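PDB 6MGD: capsular polysaccharide export system protein KpsC from Thermosulfurimonas dismutans, which probably transfers a beta-linked Kdo sugar in a 2,7 linkage, using a CMP-activated donor, while building the glycolipid on which bacterial capsules are carried. Local coordinates for residues A[155-160]-A[234-239]; A[160-165]-A[197-202]; A[266-271]-A[282-287]; A[105-110]-A[275-280]. All coordinates share one frame; numbering follows the deposited sequence.

Contact 1: A[155-160]-A[234-239]; sequences IIVVPG and SYADEV
The carbonyl oxygen of Ile155 takes two backbone N-H groups. Glu238 N reaches Ile155 O at 3.2 Å, nearly in line with the C=O, and Asp237 N meets the same oxygen at 3.0 Å, tilted from the carbonyl plane and less straight. The residue is also held at its nitrogen: Ile155 N donates to Asp237 OD2 at 2.9 Å with an almost linear N-H, using the anti lone pair of that oxygen. The carboxylate thus takes the N-H at the start of strand 155-159, where residues 234-237 are not yet strand. Two residues on, Val157 N donates to Glu238 O at 3.2 Å, lying in the carbonyl plane.

Ile155 CG2 lies against Ala236 and Tyr235 O. Val157 and Val239 lie side by side, pointing the same way; Val157 CG1, set between the backbone N and the carbonyl carbon (chi1 63°), meets Val239 CG2 at 3.6 Å and Ala236 CB at 3.7 Å. Glu238 points to the other face, where its carboxylate pairs with Lys154 and His240.

These are neighbouring central strands of a parallel six-stranded sheet of the GT-B fold. Strand 193-197 flanks 155-159 on its other edge, helix 178-188 covers Ile156 and Val158, and helix 246-253 packs on Pro159 and Val239.

Contact 2: A[160-165]-A[197-202]; sequences GQVESD and KPHPDV
Gly160 and His199 meet where two loops leave the C-terminal ends of neighbouring parallel strands, 155-159 and 193-197, in the Rossmann-like sheet of a GT-B fold. Gly160 N donates to Lys197 O at 2.7 Å, a short and nearly straight bond that carries the strand pairing one residue past strand 155-159. Gly160, with no side chain, lets the backbones come close here, its CA 4.3 Å from Pro198 CA.

The His199 ring is lined on several sides. Val162 CG2 sits over one face, 3.5 Å from the ring centroid and nearest ND1, in a CH-pi contact. Pro200 CD lies over the opposite face, displaced toward the rim. Gly160 O stands at the ring edge near its plane and is closest to His199 CB, at 3.2 Å. A chi1 of -169° sets His199 CG anti to the backbone N.

Farther out, each loop turns in a type I beta turn, Val162 to Asp165 and His199 to Val202. Asp165 then N-caps helix 166-169 through Ser167 N. Gln161 starts away from the 197-202 loop; its OE1 takes the N-H of Thr243, in the loop after strand 238-241. Its backbone N donates to Asn178 OD1, while Glu163 OE2 accepts from Asn178 N, which joins the 160-165 loop to the start of helix 178-188. The second turn is braced from inside: Asp201 N donates to His199 ND1 at 3.0 Å, its nitrogen tilted 30° from the imidazole plane.

Contact 3: A[266-271]-A[282-287]; sequences AGYGLT and IKLSLQ
Tyr268 and Leu284 lie side by side with their side chains pointing the same way, and the leucine covers one face of the phenol ring. Leu284 CD1 stands 3.9 Å from the ring centroid, a CH-pi contact displaced toward CD1 of Tyr268, the nearest ring atom at 3.5 Å. At the ring edge, near its plane, lies Ile282 O, and the same oxygen receives a CA-H...O contact from Tyr268 CA at 3.2 Å.

A backbone bond joins the same two residues: Leu284 N donates to Tyr268 O at 3.0 Å with an almost linear N-H. Lys283 starts away from the other loop, then bends at chi2 and chi4, and its CD and CE pass over Gly269. Lys283 CD lies 3.5 Å from the CA of Gly269, a glycine with positive phi (77°). The amine finishes on its own segment, Lys283 NZ donating to Leu284 O at 2.9 Å from above the carbonyl plane. Leu270 CD2 comes against that same carbonyl oxygen, and Leu270 CD1 faces Leu286 CD1.

The contact joins the loop before strand 272-273 to the start of helix 286-296, where Ser285 is the N-cap. Helix 105-112 packs on Tyr268 and Leu284, and helix 246-253 on Leu270 and Leu286. The chemistry is mixed: apolar side chains meet each other and also carbonyl oxygens around one straight backbone bond, while the lysine's aliphatic chain lies along the backbone of residues 268-269 and its amine donates to one carbonyl, Leu284 O.

Contact 4: A[105-110]-A[275-280]; sequences YLEEIL and YPHPRR
Glu107 meets two arginines in a salt-bridge network between helix 105-112 and the loop 275-280. Its OE1 takes Arg279 NH2 at 2.8 Å through the syn lone pair, close to the guanidinium plane, and a weak bond from NH1 of the same arginine at 3.1 Å. Carboxylate and guanidinium planes stand 84° apart, so this is not the flat, two-oxygen pairing. Glu107 OE2 makes a longer ionic contact with Arg280 NE, 3.5 Å, and also lies close to Arg279 NH2. Glu107 CG is anti to the backbone N (chi1 -165°), and the extended chain beyond it carries the carboxylate out to the loop.

Within the loop, one hydrogen bond runs from Arg279 N to His277 ND1 at 3.1 Å. Arg280 NH1 continues to the carbonyls of Pro263 and Ala266, the latter at a doubtfully short distance.

Van der Waals contact adds little: Arg280 CG touches Glu107 OE2 at 3.3 Å, Arg280 NE lies over one face of the His277 ring, offset toward the rim, and Tyr268 packs against Glu107 from the 266-271 loop. Glu107 is buried, and two guanidinium groups would offset its negative charge; their proximity would be expected to favour the ionised carboxylate.

In the fold
Contacts 1 and 2 belong to the parallel six-stranded sheet: they share Gly160, their centres lie 16 Å apart, and Val158 O joins Lys197 N between them. Contact 3 and the second segment of contact 4 follow strand 257-259; these two contacts have centres 10 Å apart and touch through Tyr268 against Glu107 and Leu110 of helix 105-112. Along the chain contact 2 is nested within contact 1, and both lie inside the long loop closed by contact 4, whose segments alternate with those of contact 3. Contact 4 therefore brings helix 105-112, which follows strand 88-92 of the mixed sheet, against the loop that follows the last strand, 272-273, of the parallel sheet, linking the two sheet regions of this GT-B enzyme.

Contact 1: A[155-160]-A[234-239]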
# COMPACT_ATOMS: atom_id res chain seq x y z
N ILE A 155 -1.09 25.38 1.18
CA ILE A 155 -1.11 24.42 2.28
C ILE A 155 -0.58 23.09 1.77
O ILE A 155 -1.18 22.47 0.87
CB ILE A 155 -2.52 24.27 2.87
CG1 ILE A 155 -3.07 25.63 3.31
CG2 ILE A 155 -2.50 23.31 4.05
CD1 ILE A 155 -2.29 26.26 4.44
N ILE A 156 0.54 22.63 2.33
CA ILE A 156 1.13 21.34 2.02
C ILE A 156 1.12 20.48 3.28
O ILE A 156 1.47 20.96 4.36
CB ILE A 156 2.56 21.49 1.46
CG1 ILE A 156 2.54 22.14 0.08
CG2 ILE A 156 3.26 20.13 1.37
CD1 ILE A 156 3.91 22.17 -0.61
N VAL A 157 0.69 19.22 3.14
CA VAL A 157 0.66 18.26 4.24
C VAL A 157 1.64 17.13 3.92
O VAL A 157 1.74 16.68 2.78
CB VAL A 157 -0.76 17.70 4.48
CG1 VAL A 157 -1.25 16.92 3.27
CG2 VAL A 157 -0.81 16.83 5.73
N VAL A 158 2.38 16.70 4.94
CA VAL A 158 3.36 15.63 4.81
C VAL A 158 3.10 14.58 5.89
O VAL A 158 3.32 14.86 7.07
CB VAL A 158 4.80 16.17 4.89
CG1 VAL A 158 5.80 15.02 4.95
CG2 VAL A 158 5.10 17.08 3.71
N PRO A 159 2.63 13.39 5.53
CA PRO A 159 2.42 12.33 6.53
C PRO A 159 3.73 11.59 6.79
O PRO A 159 4.34 11.04 5.87
CB PRO A 159 1.38 11.42 5.87
CG PRO A 159 1.62 11.59 4.41
CD PRO A 159 2.11 13.01 4.20
N GLY A 160 4.16 11.59 8.05
CA GLY A 160 5.35 10.84 8.41
C GLY A 160 5.10 9.35 8.37
O GLY A 160 3.98 8.87 8.55
N SER A 234 -8.58 17.21 3.61
CA SER A 234 -9.53 18.14 3.02
C SER A 234 -9.09 19.59 3.18
O SER A 234 -9.45 20.44 2.35
CB SER A 234 -10.91 17.94 3.65
OG SER A 234 -10.86 18.15 5.05
N TYR A 235 -8.33 19.90 4.22
CA TYR A 235 -7.82 21.25 4.43
C TYR A 235 -6.54 21.53 3.66
O TYR A 235 -6.07 22.67 3.67
CB TYR A 235 -7.58 21.49 5.93
CG TYR A 235 -8.82 21.38 6.78
CD1 TYR A 235 -8.74 20.97 8.11
CD2 TYR A 235 -10.07 21.68 6.27
CE1 TYR A 235 -9.87 20.86 8.89
CE2 TYR A 235 -11.21 21.58 7.04
CZ TYR A 235 -11.11 21.17 8.35
OH TYR A 235 -12.24 21.06 9.13
N ALA A 236 -5.97 20.54 2.99
CA ALA A 236 -4.70 20.69 2.29
C ALA A 236 -4.93 21.00 0.81
O ALA A 236 -5.89 20.53 0.20
CB ALA A 236 -3.85 19.43 2.42
N ASP A 237 -4.02 21.80 0.25
CA ASP A 237 -4.01 22.05 -1.18
C ASP A 237 -3.30 20.92 -1.93
O ASP A 237 -3.77 20.48 -2.98
CB ASP A 237 -3.33 23.39 -1.48
CG ASP A 237 -4.13 24.57 -0.97
OD1 ASP A 237 -5.35 24.64 -1.26
OD2 ASP A 237 -3.55 25.43 -0.27
N GLU A 238 -2.16 20.46 -1.40
CA GLU A 238 -1.40 19.37 -1.99
C GLU A 238 -0.88 18.47 -0.89
O GLU A 238 -0.64 18.92 0.24
CB GLU A 238 -0.23 19.89 -2.84
CG GLU A 238 -0.63 20.79 -4.00
CD GLU A 238 0.57 21.34 -4.76
OE1 GLU A 238 1.72 21.11 -4.32
OE2 GLU A 238 0.36 22.00 -5.80
N VAL A 239 -0.69 17.19 -1.22
CA VAL A 239 -0.17 16.19 -0.29
C VAL A 239 1.18 15.72 -0.80
O VAL A 239 1.29 15.24 -1.94
CB VAL A 239 -1.14 15.01 -0.13
CG1 VAL A 239 -0.66 14.06 0.96
CG2 VAL A 239 -2.54 15.51 0.18

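Contact 2: A[160-165]-A[197-202]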
# COMPACT_ATOMS: atom_id res chain seq x y z
N GLY A 160 4.16 11.59 8.05
CA GLY A 160 5.35 10.84 8.41
C GLY A 160 5.10 9.35 8.37
O GLY A 160 3.98 8.87 8.55
N GLN A 161 6.18 8.60 8.15
CA GLN A 161 6.13 7.15 8.12
C GLN A 161 7.08 6.58 9.16
O GLN A 161 7.96 7.27 9.68
CB GLN A 161 6.52 6.60 6.73
CG GLN A 161 5.62 7.04 5.59
CD GLN A 161 6.05 6.45 4.26
OE1 GLN A 161 6.04 7.13 3.24
NE2 GLN A 161 6.44 5.18 4.28
N VAL A 162 6.89 5.30 9.46
CA VAL A 162 7.87 4.55 10.25
C VAL A 162 9.04 4.24 9.33
O VAL A 162 8.88 3.57 8.30
CB VAL A 162 7.26 3.27 10.83
CG1 VAL A 162 8.10 2.77 12.00
CG2 VAL A 162 5.83 3.53 11.27
N GLU A 163 10.23 4.73 9.68
CA GLU A 163 11.36 4.69 8.76
C GLU A 163 11.86 3.27 8.50
O GLU A 163 12.49 3.04 7.47
CB GLU A 163 12.50 5.56 9.29
CG GLU A 163 12.17 7.04 9.27
CD GLU A 163 13.24 7.90 9.92
OE1 GLU A 163 14.12 7.33 10.60
OE2 GLU A 163 13.19 9.13 9.76
N SER A 164 11.58 2.33 9.40
CA SER A 164 11.99 0.95 9.20
C SER A 164 11.03 0.16 8.30
O SER A 164 11.20 -1.05 8.17
CB SER A 164 12.12 0.24 10.55
OG SER A 164 10.88 0.24 11.24
N ASP A 165 10.05 0.83 7.70
CA ASP A 165 9.08 0.13 6.86
C ASP A 165 9.73 -0.32 5.56
O ASP A 165 10.64 0.31 5.03
CB ASP A 165 7.88 1.03 6.56
CG ASP A 165 6.71 0.26 5.95
OD1 ASP A 165 6.93 -0.46 4.95
OD2 ASP A 165 5.58 0.36 6.47
N LYS A 197 2.49 15.77 9.70
CA LYS A 197 1.70 14.85 10.50
C LYS A 197 2.54 13.62 10.79
O LYS A 197 2.66 12.74 9.91
CB LYS A 197 0.41 14.47 9.79
CG LYS A 197 -0.48 13.54 10.59
CD LYS A 197 -1.08 12.46 9.71
CE LYS A 197 -2.07 11.62 10.49
NZ LYS A 197 -3.13 12.46 11.10
N PRO A 198 3.14 13.49 11.97
CA PRO A 198 3.99 12.33 12.24
C PRO A 198 3.16 11.06 12.33
O PRO A 198 1.98 11.08 12.69
CB PRO A 198 4.64 12.67 13.58
CG PRO A 198 3.65 13.58 14.24
CD PRO A 198 3.03 14.39 13.13
N HIS A 199 3.79 9.94 11.99
CA HIS A 199 3.11 8.66 12.06
C HIS A 199 2.74 8.35 13.51
O HIS A 199 3.52 8.65 14.42
CB HIS A 199 3.99 7.55 11.49
CG HIS A 199 3.27 6.26 11.28
ND1 HIS A 199 3.14 5.31 12.27
CD2 HIS A 199 2.62 5.75 10.20
CE1 HIS A 199 2.46 4.28 11.81
NE2 HIS A 199 2.13 4.52 10.56
N PRO A 200 1.56 7.78 13.76
CA PRO A 200 1.16 7.53 15.16
C PRO A 200 2.07 6.55 15.88
O PRO A 200 2.39 6.77 17.06
CB PRO A 200 -0.27 6.97 15.01
CG PRO A 200 -0.34 6.47 13.61
CD PRO A 200 0.51 7.40 12.81
N ASP A 201 2.52 5.49 15.21
CA ASP A 201 3.26 4.42 15.87
C ASP A 201 4.70 4.82 16.21
O ASP A 201 5.54 3.94 16.44
CB ASP A 201 3.27 3.16 15.00
CG ASP A 201 2.02 2.32 15.20
OD1 ASP A 201 1.23 2.62 16.11
OD2 ASP A 201 1.85 1.34 14.43
N VAL A 202 4.99 6.11 16.25
CA VAL A 202 6.31 6.58 16.64
C VAL A 202 6.25 8.03 17.09
O VAL A 202 7.14 8.52 17.79
CB VAL A 202 7.34 6.40 15.51
CG1 VAL A 202 7.30 7.59 14.56
CG2 VAL A 202 8.73 6.19 16.07

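Contact 3: A[266-271]-A[282-287]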
# COMPACT_ATOMS: atom_id res chain seq x y z
N ALA A 266 2.62 5.59 -7.99
CA ALA A 266 3.48 6.55 -8.67
C ALA A 266 3.86 6.04 -10.06
O ALA A 266 3.74 4.86 -10.37
CB ALA A 266 4.74 6.82 -7.85
N GLY A 267 4.33 6.97 -10.89
CA GLY A 267 4.75 6.66 -12.24
C GLY A 267 3.64 6.61 -13.26
O GLY A 267 3.93 6.46 -14.46
N TYR A 268 2.37 6.72 -12.85
CA TYR A 268 1.24 6.60 -13.75
C TYR A 268 0.63 7.96 -14.12
O TYR A 268 -0.49 8.01 -14.64
CB TYR A 268 0.17 5.69 -13.15
CG TYR A 268 0.65 4.29 -12.86
CD1 TYR A 268 0.94 3.41 -13.90
CD2 TYR A 268 0.79 3.83 -11.56
CE1 TYR A 268 1.37 2.13 -13.65
CE2 TYR A 268 1.23 2.55 -11.30
CZ TYR A 268 1.52 1.70 -12.34
OH TYR A 268 1.95 0.41 -12.09
N GLY A 269 1.34 9.05 -13.85
CA GLY A 269 0.89 10.37 -14.23
C GLY A 269 -0.20 10.97 -13.37
O GLY A 269 -0.55 12.14 -13.56
N LEU A 270 -0.77 10.20 -12.44
CA LEU A 270 -1.73 10.76 -11.50
C LEU A 270 -1.06 11.59 -10.42
O LEU A 270 -1.73 12.42 -9.79
CB LEU A 270 -2.56 9.64 -10.86
CG LEU A 270 -3.47 8.87 -11.81
CD1 LEU A 270 -4.12 7.69 -11.10
CD2 LEU A 270 -4.53 9.79 -12.40
N THR A 271 0.23 11.38 -10.19
CA THR A 271 1.00 12.13 -9.21
C THR A 271 2.19 12.78 -9.89
O THR A 271 2.79 12.21 -10.82
CB THR A 271 1.49 11.23 -8.08
OG1 THR A 271 2.51 10.36 -8.58
CG2 THR A 271 0.35 10.38 -7.53
N ILE A 282 3.18 4.28 -18.49
CA ILE A 282 1.76 4.37 -18.81
C ILE A 282 1.12 5.50 -18.02
O ILE A 282 1.44 5.72 -16.84
CB ILE A 282 1.07 3.02 -18.52
CG1 ILE A 282 1.88 1.87 -19.12
CG2 ILE A 282 -0.35 3.02 -19.06
CD1 ILE A 282 2.08 1.98 -20.62
N LYS A 283 0.23 6.24 -18.67
CA LYS A 283 -0.58 7.27 -18.03
C LYS A 283 -1.97 6.69 -17.77
O LYS A 283 -2.67 6.30 -18.71
CB LYS A 283 -0.67 8.52 -18.91
CG LYS A 283 -1.60 9.60 -18.38
CD LYS A 283 -1.06 10.22 -17.11
CE LYS A 283 -1.99 11.30 -16.57
NZ LYS A 283 -3.33 10.76 -16.22
N LEU A 284 -2.36 6.63 -16.50
CA LEU A 284 -3.61 6.02 -16.09
C LEU A 284 -4.59 7.07 -15.56
O LEU A 284 -4.20 8.18 -15.19
CB LEU A 284 -3.38 4.95 -15.02
CG LEU A 284 -2.66 3.67 -15.42
CD1 LEU A 284 -2.49 2.76 -14.21
CD2 LEU A 284 -3.41 2.95 -16.53
N SER A 285 -5.86 6.70 -15.54
CA SER A 285 -6.89 7.48 -14.88
C SER A 285 -7.13 6.93 -13.48
O SER A 285 -6.73 5.81 -13.16
CB SER A 285 -8.19 7.48 -15.69
OG SER A 285 -8.86 6.24 -15.58
N LEU A 286 -7.79 7.74 -12.65
CA LEU A 286 -8.05 7.32 -11.28
C LEU A 286 -8.89 6.04 -11.23
O LEU A 286 -8.71 5.22 -10.33
CB LEU A 286 -8.74 8.44 -10.50
CG LEU A 286 -8.92 8.21 -9.00
CD1 LEU A 286 -7.58 8.03 -8.32
CD2 LEU A 286 -9.71 9.34 -8.36
N GLN A 287 -9.79 5.86 -12.20
CA GLN A 287 -10.60 4.65 -12.23
C GLN A 287 -9.76 3.43 -12.59
O GLN A 287 -9.95 2.35 -12.02
CB GLN A 287 -11.75 4.81 -13.22
CG GLN A 287 -12.73 5.91 -12.83
CD GLN A 287 -13.68 6.25 -13.95
OE1 GLN A 287 -13.78 5.53 -14.95
NE2 GLN A 287 -14.39 7.37 -13.81

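Contact 4: A[105-110]-A[275-280]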
# COMPACT_ATOMS: atom_id res chain seq x y z
N TYR A 105 2.78 -7.99 -9.48
CA TYR A 105 1.57 -8.39 -10.19
C TYR A 105 0.59 -7.24 -10.33
O TYR A 105 -0.16 -7.18 -11.32
CB TYR A 105 0.90 -9.58 -9.49
CG TYR A 105 -0.29 -10.13 -10.24
CD1 TYR A 105 -0.13 -10.71 -11.49
CD2 TYR A 105 -1.56 -10.08 -9.70
CE1 TYR A 105 -1.20 -11.22 -12.19
CE2 TYR A 105 -2.65 -10.59 -10.39
CZ TYR A 105 -2.47 -11.16 -11.63
OH TYR A 105 -3.54 -11.67 -12.32
N LEU A 106 0.57 -6.32 -9.36
CA LEU A 106 -0.24 -5.11 -9.51
C LEU A 106 0.23 -4.29 -10.70
O LEU A 106 -0.58 -3.76 -11.47
CB LEU A 106 -0.18 -4.28 -8.23
CG LEU A 106 -1.39 -3.45 -7.79
CD1 LEU A 106 -0.94 -2.16 -7.10
CD2 LEU A 106 -2.37 -3.14 -8.92
N GLU A 107 1.55 -4.18 -10.88
CA GLU A 107 2.09 -3.42 -12.00
C GLU A 107 1.77 -4.08 -13.33
O GLU A 107 1.53 -3.39 -14.32
CB GLU A 107 3.60 -3.25 -11.82
CG GLU A 107 4.25 -2.20 -12.70
CD GLU A 107 5.73 -2.02 -12.40
OE1 GLU A 107 6.26 -2.77 -11.56
OE2 GLU A 107 6.36 -1.13 -13.01
N GLU A 108 1.76 -5.42 -13.37
CA GLU A 108 1.39 -6.12 -14.60
C GLU A 108 -0.09 -5.96 -14.91
O GLU A 108 -0.47 -5.87 -16.09
CB GLU A 108 1.76 -7.60 -14.50
CG GLU A 108 3.23 -7.89 -14.19
CD GLU A 108 4.18 -7.22 -15.17
OE1 GLU A 108 4.92 -6.31 -14.75
OE2 GLU A 108 4.19 -7.61 -16.36
N ILE A 109 -0.94 -5.91 -13.88
CA ILE A 109 -2.36 -5.67 -14.10
C ILE A 109 -2.58 -4.31 -14.73
O ILE A 109 -3.30 -4.16 -15.73
CB ILE A 109 -3.14 -5.81 -12.78
CG1 ILE A 109 -3.25 -7.28 -12.36
CG2 ILE A 109 -4.53 -5.19 -12.90
CD1 ILE A 109 -4.03 -7.48 -11.08
N LEU A 110 -1.94 -3.28 -14.17
CA LEU A 110 -2.13 -1.92 -14.66
C LEU A 110 -1.53 -1.72 -16.05
O LEU A 110 -2.04 -0.90 -16.82
CB LEU A 110 -1.53 -0.92 -13.67
CG LEU A 110 -2.11 -0.99 -12.26
CD1 LEU A 110 -1.36 -0.08 -11.31
CD2 LEU A 110 -3.60 -0.66 -12.27
N TYR A 275 11.25 11.99 -8.32
CA TYR A 275 12.19 11.14 -9.04
C TYR A 275 11.43 10.23 -9.98
O TYR A 275 10.50 9.54 -9.53
CB TYR A 275 13.02 10.32 -8.06
CG TYR A 275 13.64 11.15 -6.96
CD1 TYR A 275 14.70 12.02 -7.22
CD2 TYR A 275 13.18 11.06 -5.65
CE1 TYR A 275 15.27 12.78 -6.22
CE2 TYR A 275 13.75 11.82 -4.64
CZ TYR A 275 14.79 12.67 -4.93
OH TYR A 275 15.35 13.43 -3.93
N PRO A 276 11.77 10.19 -11.26
CA PRO A 276 10.98 9.39 -12.21
C PRO A 276 11.11 7.90 -11.93
O PRO A 276 12.16 7.42 -11.49
CB PRO A 276 11.59 9.74 -13.57
CG PRO A 276 12.45 10.96 -13.33
CD PRO A 276 12.90 10.87 -11.91
N HIS A 277 10.03 7.18 -12.18
CA HIS A 277 10.07 5.73 -11.99
C HIS A 277 10.78 5.08 -13.17
O HIS A 277 10.41 5.33 -14.33
CB HIS A 277 8.68 5.15 -11.83
CG HIS A 277 8.67 3.76 -11.26
ND1 HIS A 277 9.03 2.66 -12.00
CD2 HIS A 277 8.38 3.31 -10.02
CE1 HIS A 277 8.95 1.58 -11.25
NE2 HIS A 277 8.55 1.94 -10.04
N PRO A 278 11.80 4.25 -12.93
CA PRO A 278 12.60 3.71 -14.04
C PRO A 278 11.87 2.71 -14.92
O PRO A 278 12.43 2.29 -15.94
CB PRO A 278 13.79 3.04 -13.33
CG PRO A 278 13.75 3.56 -11.92
CD PRO A 278 12.32 3.85 -11.62
N ARG A 279 10.65 2.30 -14.56
CA ARG A 279 10.00 1.19 -15.25
C ARG A 279 8.55 1.45 -15.63
O ARG A 279 7.89 0.53 -16.13
CB ARG A 279 10.06 -0.07 -14.38
CG ARG A 279 11.46 -0.60 -14.11
CD ARG A 279 11.43 -1.79 -13.16
NE ARG A 279 10.44 -2.78 -13.57
CZ ARG A 279 9.28 -2.97 -12.95
NH1 ARG A 279 8.43 -3.89 -13.39
NH2 ARG A 279 8.96 -2.24 -11.89
N ARG A 280 8.02 2.65 -15.42
CA ARG A 280 6.61 2.94 -15.66
C ARG A 280 6.49 4.07 -16.68
O ARG A 280 7.00 5.17 -16.46
CB ARG A 280 5.90 3.30 -14.36
CG ARG A 280 5.89 2.17 -13.34
CD ARG A 280 5.22 2.57 -12.04
NE ARG A 280 5.54 1.64 -10.97
CZ ARG A 280 5.20 1.81 -9.69
NH1 ARG A 280 4.53 2.90 -9.33
NH2 ARG A 280 5.54 0.91 -8.78